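Local coordinates for protein tRNA endonuclease VMS1 (Saccharomyces cerevisiae, PDB 5WHG) that cleaves polypeptidyl-tRNAs downstream of the ribosome-associated quality control pathway, releasing incompletely synthesized polypeptides for degradation, at residues 73-77 with 305-309; 175-179 with 364-369; 217-221 with 348-354. One frame throughout, in Å; residues are numbered along the deposited sequence.

Interaction 1 (73-77 with 305-309); sequences KRNLR and PYLSK
The last turn of helix 66-76, the helix that carries the zinc ligand H68 of the C2H2 finger, docks here on the end of the short helix 304-308 of the VLRF1 domain. Residues 73-76 are helical and R77 leaves the helix; P305-L307 is helical and K309 lies past the helix. The nearest CA pairs are L76-Y306 at 5.9 Å and R77-P305 at 5.3 Å. K73, whose O accepts from R77 N at 2.9 Å, runs its side chain past the Y306 ring edge, CG lying 3.3 Å from Y306 OH. N75 adds little, its O being 4.0 Å from K309 CE. L76 (mt) is the buried centre: its CB meets Y306 CE1 at 3.9 Å, its CD2 meets K309 CD at 3.7 Å, and its O lies 3.6 Å from P305 CB. Strands 207-214 and 247-255 underlie it through I207 and L249. R77, at phi/psi -75/1, sets its CA 3.9 Å from P305 CB, and NH1 3.8 Å from Y306 CE2. The Y306 side chain (chi1 m) reaches across to helix 66-76, its OH hydrogen-bonded to E250. K309 reaches over with chi1 m, chi2 and chi3 t, and a final turn at chi4 (p), bringing NZ to L76 O, to which it donates at 2.9 Å. An ammonium thus takes up a carbonyl at the C-terminal end of the finger helix: between these two segments, packing is joined by one charged hydrogen bond.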
ATOM      1  N   LYS A  73     -13.068  -0.193  -9.255  1.00 83.38           N
ATOM      2  CA  LYS A  73     -13.207  -1.589  -8.859  1.00 86.97           C
ATOM      3  C   LYS A  73     -13.508  -2.472 -10.068  1.00 91.39           C
ATOM      4  O   LYS A  73     -12.830  -3.478 -10.300  1.00 90.06           O
ATOM      5  CB  LYS A  73     -14.311  -1.697  -7.808  1.00 93.54           C
ATOM      6  CG  LYS A  73     -14.050  -2.638  -6.663  1.00 92.52           C
ATOM      7  CD  LYS A  73     -14.903  -2.217  -5.488  1.00 97.18           C
ATOM      8  CE  LYS A  73     -14.762  -3.166  -4.322  1.00106.08           C
ATOM      9  NZ  LYS A  73     -15.909  -3.010  -3.366  1.00119.87           N
ATOM     10  N   ARG A  74     -14.505  -2.090 -10.873  1.00 91.34           N
ATOM     11  CA  ARG A  74     -14.857  -2.896 -12.038  1.00 85.07           C
ATOM     12  C   ARG A  74     -13.658  -3.105 -12.956  1.00 86.02           C
ATOM     13  O   ARG A  74     -13.456  -4.203 -13.478  1.00 96.21           O
ATOM     14  CB  ARG A  74     -16.009  -2.253 -12.815  1.00 86.20           C
ATOM     15  CG  ARG A  74     -15.777  -2.286 -14.314  1.00 85.80           C
ATOM     16  CD  ARG A  74     -17.030  -2.283 -15.137  1.00100.34           C
ATOM     17  NE  ARG A  74     -16.664  -2.236 -16.548  1.00104.79           N
ATOM     18  CZ  ARG A  74     -17.543  -2.246 -17.538  1.00109.84           C
ATOM     19  NH1 ARG A  74     -18.834  -2.309 -17.260  1.00110.49           N
ATOM     20  NH2 ARG A  74     -17.131  -2.195 -18.799  1.00109.72           N
ATOM     21  N   ASN A  75     -12.848  -2.068 -13.161  1.00 88.81           N
ATOM     22  CA  ASN A  75     -11.794  -2.179 -14.160  1.00 97.10           C
ATOM     23  C   ASN A  75     -10.568  -2.890 -13.603  1.00102.38           C
ATOM     24  O   ASN A  75      -9.938  -3.682 -14.312  1.00 99.72           O
ATOM     25  CB  ASN A  75     -11.425  -0.798 -14.701  1.00105.99           C
ATOM     26  CG  ASN A  75     -10.521  -0.879 -15.917  1.00130.81           C
ATOM     27  OD1 ASN A  75     -10.542  -1.864 -16.664  1.00145.14           O
ATOM     28  ND2 ASN A  75      -9.716   0.151 -16.120  1.00136.66           N
ATOM     29  N   LEU A  76     -10.211  -2.621 -12.340  1.00104.01           N
ATOM     30  CA  LEU A  76      -9.167  -3.407 -11.686  1.00 94.28           C
ATOM     31  C   LEU A  76      -9.504  -4.888 -11.706  1.00 91.53           C
ATOM     32  O   LEU A  76      -8.648  -5.719 -12.016  1.00 89.96           O
ATOM     33  CB  LEU A  76      -8.976  -2.940 -10.248  1.00 87.66           C
ATOM     34  CG  LEU A  76      -8.320  -1.581 -10.049  1.00 85.78           C
ATOM     35  CD1 LEU A  76      -8.464  -1.160  -8.605  1.00 85.15           C
ATOM     36  CD2 LEU A  76      -6.867  -1.671 -10.442  1.00 86.23           C
ATOM     37  N   ARG A  77     -10.756  -5.234 -11.392  1.00 99.51           N
ATOM     38  CA  ARG A  77     -11.254  -6.606 -11.352  1.00103.47           C
ATOM     39  C   ARG A  77     -11.471  -7.195 -12.744  1.00111.39           C
ATOM     40  O   ARG A  77     -11.898  -8.349 -12.851  1.00116.42           O
ATOM     41  CB  ARG A  77     -12.555  -6.652 -10.526  1.00110.93           C
ATOM     42  CG  ARG A  77     -12.912  -8.018  -9.936  1.00118.89           C
ATOM     43  CD  ARG A  77     -14.054  -7.952  -8.927  1.00130.01           C
ATOM     44  NE  ARG A  77     -14.507  -9.295  -8.550  1.00147.03           N
ATOM     45  CZ  ARG A  77     -14.053  -9.996  -7.505  1.00155.68           C
ATOM     46  NH1 ARG A  77     -13.123  -9.494  -6.698  1.00149.62           N
ATOM     47  NH2 ARG A  77     -14.534 -11.209  -7.258  1.00160.95           N
ATOM     48  N   PRO A 305      -6.896 -10.592  -9.972  1.00 77.91           N
ATOM     49  CA  PRO A 305      -6.836  -9.422 -10.874  1.00 79.00           C
ATOM     50  C   PRO A 305      -6.247  -8.200 -10.201  1.00 80.67           C
ATOM     51  O   PRO A 305      -5.445  -7.487 -10.818  1.00 81.36           O
ATOM     52  CB  PRO A 305      -8.303  -9.197 -11.274  1.00 79.48           C
ATOM     53  CG  PRO A 305      -8.982 -10.491 -11.013  1.00 75.20           C
ATOM     54  CD  PRO A 305      -8.269 -11.128  -9.867  1.00 73.57           C
ATOM     55  N   TYR A 306      -6.642  -7.950  -8.944  1.00 69.59           N
ATOM     56  CA  TYR A 306      -6.035  -6.889  -8.130  1.00 75.30           C
ATOM     57  C   TYR A 306      -4.529  -7.079  -7.952  1.00 73.17           C
ATOM     58  O   TYR A 306      -3.763  -6.116  -8.079  1.00 72.80           O
ATOM     59  CB  TYR A 306      -6.678  -6.847  -6.744  1.00 67.83           C
ATOM     60  CG  TYR A 306      -8.112  -6.425  -6.671  1.00 72.28           C
ATOM     61  CD1 TYR A 306      -8.496  -5.146  -7.034  1.00 78.50           C
ATOM     62  CD2 TYR A 306      -9.076  -7.285  -6.183  1.00 70.71           C
ATOM     63  CE1 TYR A 306      -9.798  -4.740  -6.941  1.00 82.06           C
ATOM     64  CE2 TYR A 306     -10.385  -6.881  -6.074  1.00 78.28           C
ATOM     65  CZ  TYR A 306     -10.739  -5.604  -6.461  1.00 88.16           C
ATOM     66  OH  TYR A 306     -12.040  -5.177  -6.355  1.00100.37           O
ATOM     67  N   LEU A 307      -4.096  -8.308  -7.586  1.00 72.11           N
ATOM     68  CA  LEU A 307      -2.692  -8.573  -7.250  1.00 67.59           C
ATOM     69  C   LEU A 307      -1.763  -8.382  -8.447  1.00 73.49           C
ATOM     70  O   LEU A 307      -0.620  -7.942  -8.282  1.00 75.33           O
ATOM     71  CB  LEU A 307      -2.526  -9.986  -6.672  1.00 64.45           C
ATOM     72  CG  LEU A 307      -3.158 -10.175  -5.270  1.00 73.74           C
ATOM     73  CD1 LEU A 307      -3.179 -11.641  -4.745  1.00 64.28           C
ATOM     74  CD2 LEU A 307      -2.492  -9.257  -4.254  1.00 69.02           C
ATOM     75  N   SER A 308      -2.226  -8.671  -9.656  1.00 83.12           N
ATOM     76  CA  SER A 308      -1.340  -8.486 -10.797  1.00 77.77           C
ATOM     77  C   SER A 308      -1.180  -7.021 -11.176  1.00 73.48           C
ATOM     78  O   SER A 308      -0.205  -6.677 -11.847  1.00 76.80           O
ATOM     79  CB  SER A 308      -1.844  -9.302 -11.981  1.00 71.36           C
ATOM     80  OG  SER A 308      -3.167  -8.932 -12.276  1.00 91.58           O
ATOM     81  N   LYS A 309      -2.063  -6.144 -10.701  1.00 76.13           N
ATOM     82  CA  LYS A 309      -1.939  -4.705 -10.915  1.00 79.10           C
ATOM     83  C   LYS A 309      -1.385  -3.939  -9.703  1.00 85.12           C
ATOM     84  O   LYS A 309      -1.376  -2.700  -9.730  1.00 80.66           O
ATOM     85  CB  LYS A 309      -3.298  -4.104 -11.304  1.00 72.02           C
ATOM     86  CG  LYS A 309      -3.981  -4.786 -12.480  1.00 78.65           C
ATOM     87  CD  LYS A 309      -5.402  -4.265 -12.638  1.00 88.01           C
ATOM     88  CE  LYS A 309      -6.040  -4.713 -13.953  1.00 84.47           C
ATOM     89  NZ  LYS A 309      -6.473  -6.141 -13.907  1.00 84.14           N
TER

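Interaction 2 (175-179 with 364-369); sequences VLAIY and LKILPK
An antiparallel beta pairing adds the last strand of this construct, 365-366, to the edge of a small sheet, beside strand 176-179, which on its other side pairs with 162-166. Nearest CA pairs run from L364-I178 (5.3 Å) to L367-V175 (5.6 Å). L364 (mt) packs its CD2 on I178 CB at 3.6 Å and its CB against L176 CD2 at 3.9 Å. K365 and A177 form the hydrogen-bonded pair (CA-CA 4.9 Å): K365 N donates to A177 O at 2.9 Å, A177 N to K365 O at 2.7 Å. Chi3 and chi4, both m, bring K365 NZ to 3.5 Å from Y179 OH; NZ makes a salt bridge with E360 and a hydrogen bond with Y162, and Y179 OH also bonds E360. I366 is the non-hydrogen-bonded partner of L176 (4.8 Å between CA atoms), on the opposite face from K365 and A177, its CG1 3.8 Å from L176 CD2. L367 sets CD1 4.1 Å from A177 CB, while its N donates to V175 O at 3.0 Å, nearly straight at 174°.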
ATOM      1  N   VAL A 175      13.334  18.085   7.652  1.00138.70           N
ATOM      2  CA  VAL A 175      13.749  16.864   6.958  1.00137.85           C
ATOM      3  C   VAL A 175      12.615  15.859   6.855  1.00120.35           C
ATOM      4  O   VAL A 175      12.226  15.261   7.855  1.00116.99           O
ATOM      5  CB  VAL A 175      14.944  16.211   7.656  1.00143.23           C
ATOM      6  CG1 VAL A 175      15.436  14.997   6.846  1.00121.96           C
ATOM      7  CG2 VAL A 175      16.049  17.249   7.904  1.00155.58           C
ATOM      8  N   LEU A 176      12.092  15.666   5.650  1.00110.94           N
ATOM      9  CA  LEU A 176      10.977  14.758   5.423  1.00107.93           C
ATOM     10  C   LEU A 176      11.503  13.397   4.987  1.00104.25           C
ATOM     11  O   LEU A 176      12.350  13.309   4.091  1.00105.16           O
ATOM     12  CB  LEU A 176      10.011  15.332   4.386  1.00105.08           C
ATOM     13  CG  LEU A 176       9.182  16.515   4.908  1.00100.63           C
ATOM     14  CD1 LEU A 176       8.683  17.391   3.778  1.00 99.24           C
ATOM     15  CD2 LEU A 176       8.002  16.029   5.735  1.00 99.64           C
ATOM     16  N   ALA A 177      11.007  12.346   5.635  1.00101.98           N
ATOM     17  CA  ALA A 177      11.474  10.984   5.421  1.00104.30           C
ATOM     18  C   ALA A 177      10.358  10.144   4.816  1.00102.89           C
ATOM     19  O   ALA A 177       9.185  10.316   5.170  1.00105.27           O
ATOM     20  CB  ALA A 177      11.947  10.355   6.734  1.00101.06           C
ATOM     21  N   ILE A 178      10.733   9.246   3.898  1.00 91.74           N
ATOM     22  CA  ILE A 178       9.811   8.316   3.247  1.00 92.76           C
ATOM     23  C   ILE A 178      10.468   6.935   3.196  1.00 94.30           C
ATOM     24  O   ILE A 178      11.686   6.826   3.014  1.00 94.18           O
ATOM     25  CB  ILE A 178       9.432   8.812   1.834  1.00 94.26           C
ATOM     26  CG1 ILE A 178       8.417   7.879   1.173  1.00 94.15           C
ATOM     27  CG2 ILE A 178      10.659   8.899   0.944  1.00 89.89           C
ATOM     28  CD1 ILE A 178       7.882   8.421  -0.143  1.00 88.83           C
ATOM     29  N   TYR A 179       9.667   5.878   3.365  1.00 92.05           N
ATOM     30  CA  TYR A 179      10.211   4.518   3.440  1.00 97.38           C
ATOM     31  C   TYR A 179      10.745   4.044   2.088  1.00 92.46           C
ATOM     32  O   TYR A 179      10.045   4.125   1.071  1.00 86.83           O
ATOM     33  CB  TYR A 179       9.151   3.531   3.928  1.00 93.92           C
ATOM     34  CG  TYR A 179       8.980   3.458   5.416  1.00 88.33           C
ATOM     35  CD1 TYR A 179       9.933   2.851   6.208  1.00 94.72           C
ATOM     36  CD2 TYR A 179       7.855   3.979   6.032  1.00 89.60           C
ATOM     37  CE1 TYR A 179       9.786   2.772   7.585  1.00 93.97           C
ATOM     38  CE2 TYR A 179       7.695   3.913   7.418  1.00 94.06           C
ATOM     39  CZ  TYR A 179       8.667   3.307   8.190  1.00 96.98           C
ATOM     40  OH  TYR A 179       8.522   3.229   9.567  1.00103.58           O
ATOM     41  N   LEU A 364       4.558  11.109   4.837  1.00 90.54           N
ATOM     42  CA  LEU A 364       5.935  11.491   5.110  1.00 95.74           C
ATOM     43  C   LEU A 364       6.123  11.673   6.614  1.00 95.40           C
ATOM     44  O   LEU A 364       5.183  11.992   7.344  1.00 98.51           O
ATOM     45  CB  LEU A 364       6.297  12.769   4.358  1.00 97.87           C
ATOM     46  CG  LEU A 364       6.298  12.721   2.831  1.00 95.56           C
ATOM     47  CD1 LEU A 364       6.691  14.073   2.275  1.00103.34           C
ATOM     48  CD2 LEU A 364       7.219  11.619   2.283  1.00 86.99           C
ATOM     49  N   LYS A 365       7.341  11.429   7.088  1.00101.97           N
ATOM     50  CA  LYS A 365       7.682  11.658   8.487  1.00113.30           C
ATOM     51  C   LYS A 365       8.661  12.819   8.613  1.00121.25           C
ATOM     52  O   LYS A 365       9.556  12.981   7.778  1.00123.60           O
ATOM     53  CB  LYS A 365       8.286  10.407   9.131  1.00101.64           C
ATOM     54  CG  LYS A 365       7.253   9.464   9.642  1.00105.38           C
ATOM     55  CD  LYS A 365       7.693   8.865  10.955  1.00123.39           C
ATOM     56  CE  LYS A 365       8.816   7.889  10.738  1.00123.31           C
ATOM     57  NZ  LYS A 365       8.329   6.719   9.957  1.00113.58           N
ATOM     58  N   ILE A 366       8.485  13.626   9.655  1.00125.24           N
ATOM     59  CA  ILE A 366       9.411  14.711   9.960  1.00122.39           C
ATOM     60  C   ILE A 366      10.415  14.192  10.978  1.00123.89           C
ATOM     61  O   ILE A 366      10.041  13.834  12.099  1.00129.87           O
ATOM     62  CB  ILE A 366       8.673  15.947  10.494  1.00124.67           C
ATOM     63  CG1 ILE A 366       7.668  16.467   9.461  1.00118.11           C
ATOM     64  CG2 ILE A 366       9.666  17.049  10.871  1.00109.09           C
ATOM     65  CD1 ILE A 366       6.978  17.763   9.876  1.00112.57           C
ATOM     66  N   LEU A 367      11.681  14.150  10.595  1.00126.13           N
ATOM     67  CA  LEU A 367      12.757  13.663  11.444  1.00130.46           C
ATOM     68  C   LEU A 367      13.880  14.681  11.525  1.00136.20           C
ATOM     69  O   LEU A 367      13.943  15.620  10.720  1.00140.20           O
ATOM     70  CB  LEU A 367      13.319  12.342  10.907  1.00126.86           C
ATOM     71  CG  LEU A 367      12.355  11.171  10.909  1.00120.25           C
ATOM     72  CD1 LEU A 367      13.137   9.903  10.647  1.00117.52           C
ATOM     73  CD2 LEU A 367      11.654  11.127  12.242  1.00100.87           C
ATOM     74  N   PRO A 368      14.782  14.531  12.491  1.00139.86           N
ATOM     75  CA  PRO A 368      16.008  15.338  12.485  1.00148.60           C
ATOM     76  C   PRO A 368      17.005  14.841  11.451  1.00146.86           C
ATOM     77  O   PRO A 368      17.203  13.634  11.291  1.00150.16           O
ATOM     78  CB  PRO A 368      16.554  15.164  13.908  1.00159.69           C
ATOM     79  CG  PRO A 368      15.894  13.925  14.435  1.00156.90           C
ATOM     80  CD  PRO A 368      14.545  13.882  13.792  1.00147.42           C
ATOM     81  N   LYS A 369      17.622  15.798  10.753  1.00146.05           N
ATOM     82  CA  LYS A 369      18.654  15.592   9.716  1.00147.21           C
ATOM     83  C   LYS A 369      19.294  14.196   9.634  1.00148.19           C
ATOM     84  O   LYS A 369      20.484  14.016   9.914  1.00150.21           O
ATOM     85  CB  LYS A 369      19.760  16.626   9.916  1.00150.77           C
ATOM     86  CG  LYS A 369      20.752  16.776   8.767  1.00155.19           C
ATOM     87  CD  LYS A 369      21.989  17.533   9.271  1.00169.64           C
ATOM     88  CE  LYS A 369      22.942  17.947   8.159  1.00172.24           C
ATOM     89  NZ  LYS A 369      24.071  18.752   8.711  1.00179.73           N
TER

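Interaction 3 (217-221 with 348-354); sequences HFAGA and RPTVLEL
In the mixed beta-sheet of the VLRF1 domain, strand 217-224 is covered on one face by the start of helix 351-362 and the loop before it. The strand is extended throughout, with the CB atoms of H217, A219 and A221 toward segment 348-354 and F218 away, stacked on F254. Small residues make the hollow: A219 is flanked by two bumps, the P349 ring (CB to CB 4.0 Å; CA-CA 5.0 Å) and the L354 tip (A219 CB to L354 CD1 3.7 Å). P349 also fits against H217, its CG 4.0 Å from H217 CB and 3.7 Å from H217 O. L354 (mt) pushes CD1 into the dip over G220, between A219 and A221. The A219 methyl itself points at the helix start, 3.7 Å from T350 N. T350 is the N-cap, its OG1 accepting from E353 N at 3.1 Å. At the outer end R348 NH2 lies over one face of the H217 imidazole. L354 CD1 is 3.8 Å from A221 CB, and the closest approach is L354 CD1 to G220 C, 3.4 Å.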
ATOM      1  N   HIS A 217      -3.964 -16.287  12.867  1.00 91.12           N
ATOM      2  CA  HIS A 217      -4.718 -15.133  12.393  1.00 79.52           C
ATOM      3  C   HIS A 217      -4.214 -14.680  11.032  1.00 87.32           C
ATOM      4  O   HIS A 217      -3.006 -14.698  10.753  1.00 83.42           O
ATOM      5  CB  HIS A 217      -4.621 -13.946  13.361  1.00 80.94           C
ATOM      6  CG  HIS A 217      -5.102 -14.242  14.745  1.00 87.26           C
ATOM      7  ND1 HIS A 217      -6.437 -14.205  15.095  1.00 89.83           N
ATOM      8  CD2 HIS A 217      -4.424 -14.565  15.875  1.00 92.83           C
ATOM      9  CE1 HIS A 217      -6.559 -14.508  16.376  1.00 92.52           C
ATOM     10  NE2 HIS A 217      -5.354 -14.727  16.872  1.00 88.05           N
ATOM     11  N   PHE A 218      -5.153 -14.230  10.206  1.00 87.26           N
ATOM     12  CA  PHE A 218      -4.862 -13.634   8.914  1.00 73.88           C
ATOM     13  C   PHE A 218      -5.660 -12.346   8.789  1.00 73.90           C
ATOM     14  O   PHE A 218      -6.792 -12.264   9.275  1.00 90.37           O
ATOM     15  CB  PHE A 218      -5.226 -14.598   7.776  1.00 66.40           C
ATOM     16  CG  PHE A 218      -5.170 -13.981   6.425  1.00 74.68           C
ATOM     17  CD1 PHE A 218      -3.950 -13.879   5.738  1.00 73.92           C
ATOM     18  CD2 PHE A 218      -6.327 -13.496   5.818  1.00 81.08           C
ATOM     19  CE1 PHE A 218      -3.888 -13.306   4.453  1.00 71.42           C
ATOM     20  CE2 PHE A 218      -6.273 -12.914   4.527  1.00 81.45           C
ATOM     21  CZ  PHE A 218      -5.047 -12.821   3.847  1.00 69.31           C
ATOM     22  N   ALA A 219      -5.049 -11.340   8.167  1.00 68.74           N
ATOM     23  CA  ALA A 219      -5.739 -10.163   7.646  1.00 70.20           C
ATOM     24  C   ALA A 219      -5.084  -9.755   6.327  1.00 76.09           C
ATOM     25  O   ALA A 219      -3.860  -9.620   6.253  1.00 82.38           O
ATOM     26  CB  ALA A 219      -5.700  -8.998   8.630  1.00 62.97           C
ATOM     27  N   GLY A 220      -5.898  -9.576   5.287  1.00 73.42           N
ATOM     28  CA  GLY A 220      -5.417  -9.052   4.029  1.00 66.00           C
ATOM     29  C   GLY A 220      -6.318  -7.935   3.541  1.00 69.80           C
ATOM     30  O   GLY A 220      -7.489  -7.843   3.920  1.00 68.16           O
ATOM     31  N   ALA A 221      -5.746  -7.066   2.701  1.00 67.22           N
ATOM     32  CA  ALA A 221      -6.530  -6.006   2.080  1.00 64.80           C
ATOM     33  C   ALA A 221      -5.893  -5.575   0.764  1.00 69.51           C
ATOM     34  O   ALA A 221      -4.680  -5.692   0.581  1.00 73.75           O
ATOM     35  CB  ALA A 221      -6.680  -4.814   3.027  1.00 62.96           C
ATOM     36  N   ARG A 348      -1.126  -7.587  15.823  1.00112.32           N
ATOM     37  CA  ARG A 348      -1.853  -8.778  15.426  1.00101.96           C
ATOM     38  C   ARG A 348      -2.466  -8.547  14.047  1.00 97.22           C
ATOM     39  O   ARG A 348      -2.682  -7.403  13.640  1.00103.05           O
ATOM     40  CB  ARG A 348      -2.935  -9.104  16.448  1.00101.82           C
ATOM     41  CG  ARG A 348      -2.680  -8.480  17.839  1.00115.64           C
ATOM     42  CD  ARG A 348      -3.720  -8.887  18.898  1.00121.44           C
ATOM     43  NE  ARG A 348      -5.031  -9.174  18.310  1.00132.50           N
ATOM     44  CZ  ARG A 348      -5.559 -10.395  18.207  1.00136.43           C
ATOM     45  NH1 ARG A 348      -4.893 -11.446  18.676  1.00139.96           N
ATOM     46  NH2 ARG A 348      -6.760 -10.560  17.654  1.00129.46           N
ATOM     47  N   PRO A 349      -2.697  -9.584  13.287  1.00 89.33           N
ATOM     48  CA  PRO A 349      -3.392  -9.384  12.008  1.00 83.88           C
ATOM     49  C   PRO A 349      -4.859  -9.048  12.210  1.00 88.46           C
ATOM     50  O   PRO A 349      -5.670  -9.919  12.529  1.00100.78           O
ATOM     51  CB  PRO A 349      -3.204 -10.723  11.285  1.00 77.30           C
ATOM     52  CG  PRO A 349      -1.976 -11.318  11.913  1.00 80.78           C
ATOM     53  CD  PRO A 349      -2.024 -10.890  13.358  1.00 84.64           C
ATOM     54  N   THR A 350      -5.196  -7.771  12.087  1.00 90.22           N
ATOM     55  CA  THR A 350      -6.578  -7.320  12.019  1.00 94.13           C
ATOM     56  C   THR A 350      -6.669  -6.263  10.931  1.00 94.14           C
ATOM     57  O   THR A 350      -5.654  -5.719  10.484  1.00 97.42           O
ATOM     58  CB  THR A 350      -7.080  -6.714  13.338  1.00 88.00           C
ATOM     59  OG1 THR A 350      -6.742  -5.322  13.367  1.00 88.83           O
ATOM     60  CG2 THR A 350      -6.446  -7.392  14.523  1.00 79.82           C
ATOM     61  N   VAL A 351      -7.900  -5.968  10.507  1.00 84.73           N
ATOM     62  CA  VAL A 351      -8.081  -4.926   9.503  1.00 76.85           C
ATOM     63  C   VAL A 351      -7.546  -3.595  10.016  1.00 75.93           C
ATOM     64  O   VAL A 351      -6.826  -2.879   9.308  1.00 88.86           O
ATOM     65  CB  VAL A 351      -9.556  -4.832   9.073  1.00 70.53           C
ATOM     66  CG1 VAL A 351      -9.854  -3.457   8.580  1.00 78.34           C
ATOM     67  CG2 VAL A 351      -9.796  -5.766   7.922  1.00 71.58           C
ATOM     68  N   LEU A 352      -7.858  -3.249  11.256  1.00 86.25           N
ATOM     69  CA  LEU A 352      -7.395  -1.963  11.749  1.00 85.54           C
ATOM     70  C   LEU A 352      -5.870  -1.909  11.735  1.00 87.30           C
ATOM     71  O   LEU A 352      -5.282  -0.876  11.397  1.00 92.88           O
ATOM     72  CB  LEU A 352      -7.964  -1.691  13.143  1.00 79.22           C
ATOM     73  CG  LEU A 352      -7.526  -0.334  13.699  1.00 97.25           C
ATOM     74  CD1 LEU A 352      -8.473   0.827  13.314  1.00101.50           C
ATOM     75  CD2 LEU A 352      -7.324  -0.423  15.189  1.00 97.39           C
ATOM     76  N   GLU A 353      -5.213  -3.036  12.026  1.00 79.37           N
ATOM     77  CA  GLU A 353      -3.752  -3.073  11.977  1.00 80.84           C
ATOM     78  C   GLU A 353      -3.222  -2.911  10.549  1.00 75.14           C
ATOM     79  O   GLU A 353      -2.162  -2.313  10.351  1.00 79.34           O
ATOM     80  CB  GLU A 353      -3.243  -4.376  12.602  1.00 76.77           C
ATOM     81  CG  GLU A 353      -1.733  -4.568  12.526  1.00 91.85           C
ATOM     82  CD  GLU A 353      -0.926  -3.439  13.185  1.00107.78           C
ATOM     83  OE1 GLU A 353      -1.124  -3.170  14.397  1.00104.47           O
ATOM     84  OE2 GLU A 353      -0.086  -2.827  12.476  1.00114.72           O
ATOM     85  N   LEU A 354      -3.935  -3.441   9.553  1.00 68.07           N
ATOM     86  CA  LEU A 354      -3.583  -3.177   8.161  1.00 68.53           C
ATOM     87  C   LEU A 354      -3.653  -1.680   7.844  1.00 77.67           C
ATOM     88  O   LEU A 354      -2.813  -1.151   7.099  1.00 72.42           O
ATOM     89  CB  LEU A 354      -4.508  -3.984   7.242  1.00 66.07           C
ATOM     90  CG  LEU A 354      -4.336  -5.515   7.274  1.00 73.14           C
ATOM     91  CD1 LEU A 354      -5.215  -6.210   6.262  1.00 67.04           C
ATOM     92  CD2 LEU A 354      -2.880  -5.939   7.060  1.00 67.24           C
TER

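From the N terminus, the chain passes the zinc finger and leaves the helix of interaction 1 at 73-77, then forms the first strand of interaction 2 (175-179) and that of interaction 3 (217-221). Segment 305-309 closes interaction 1, so this loop crosses both others. Segment 348-354 closes interaction 3, and helix 351-362 leads almost directly to 364-369, which closes interaction 2; the 217-354 loop therefore lies wholly within the 175-369 one. Interactions 1 and 2 sit on opposite sides of the chain centre, centres 32 Å apart. Together the contacts join the zinc-finger helix to the VLRF1 domain, that domain's sheet to helix 351-362, and the end of the construct to the small antiparallel sheet.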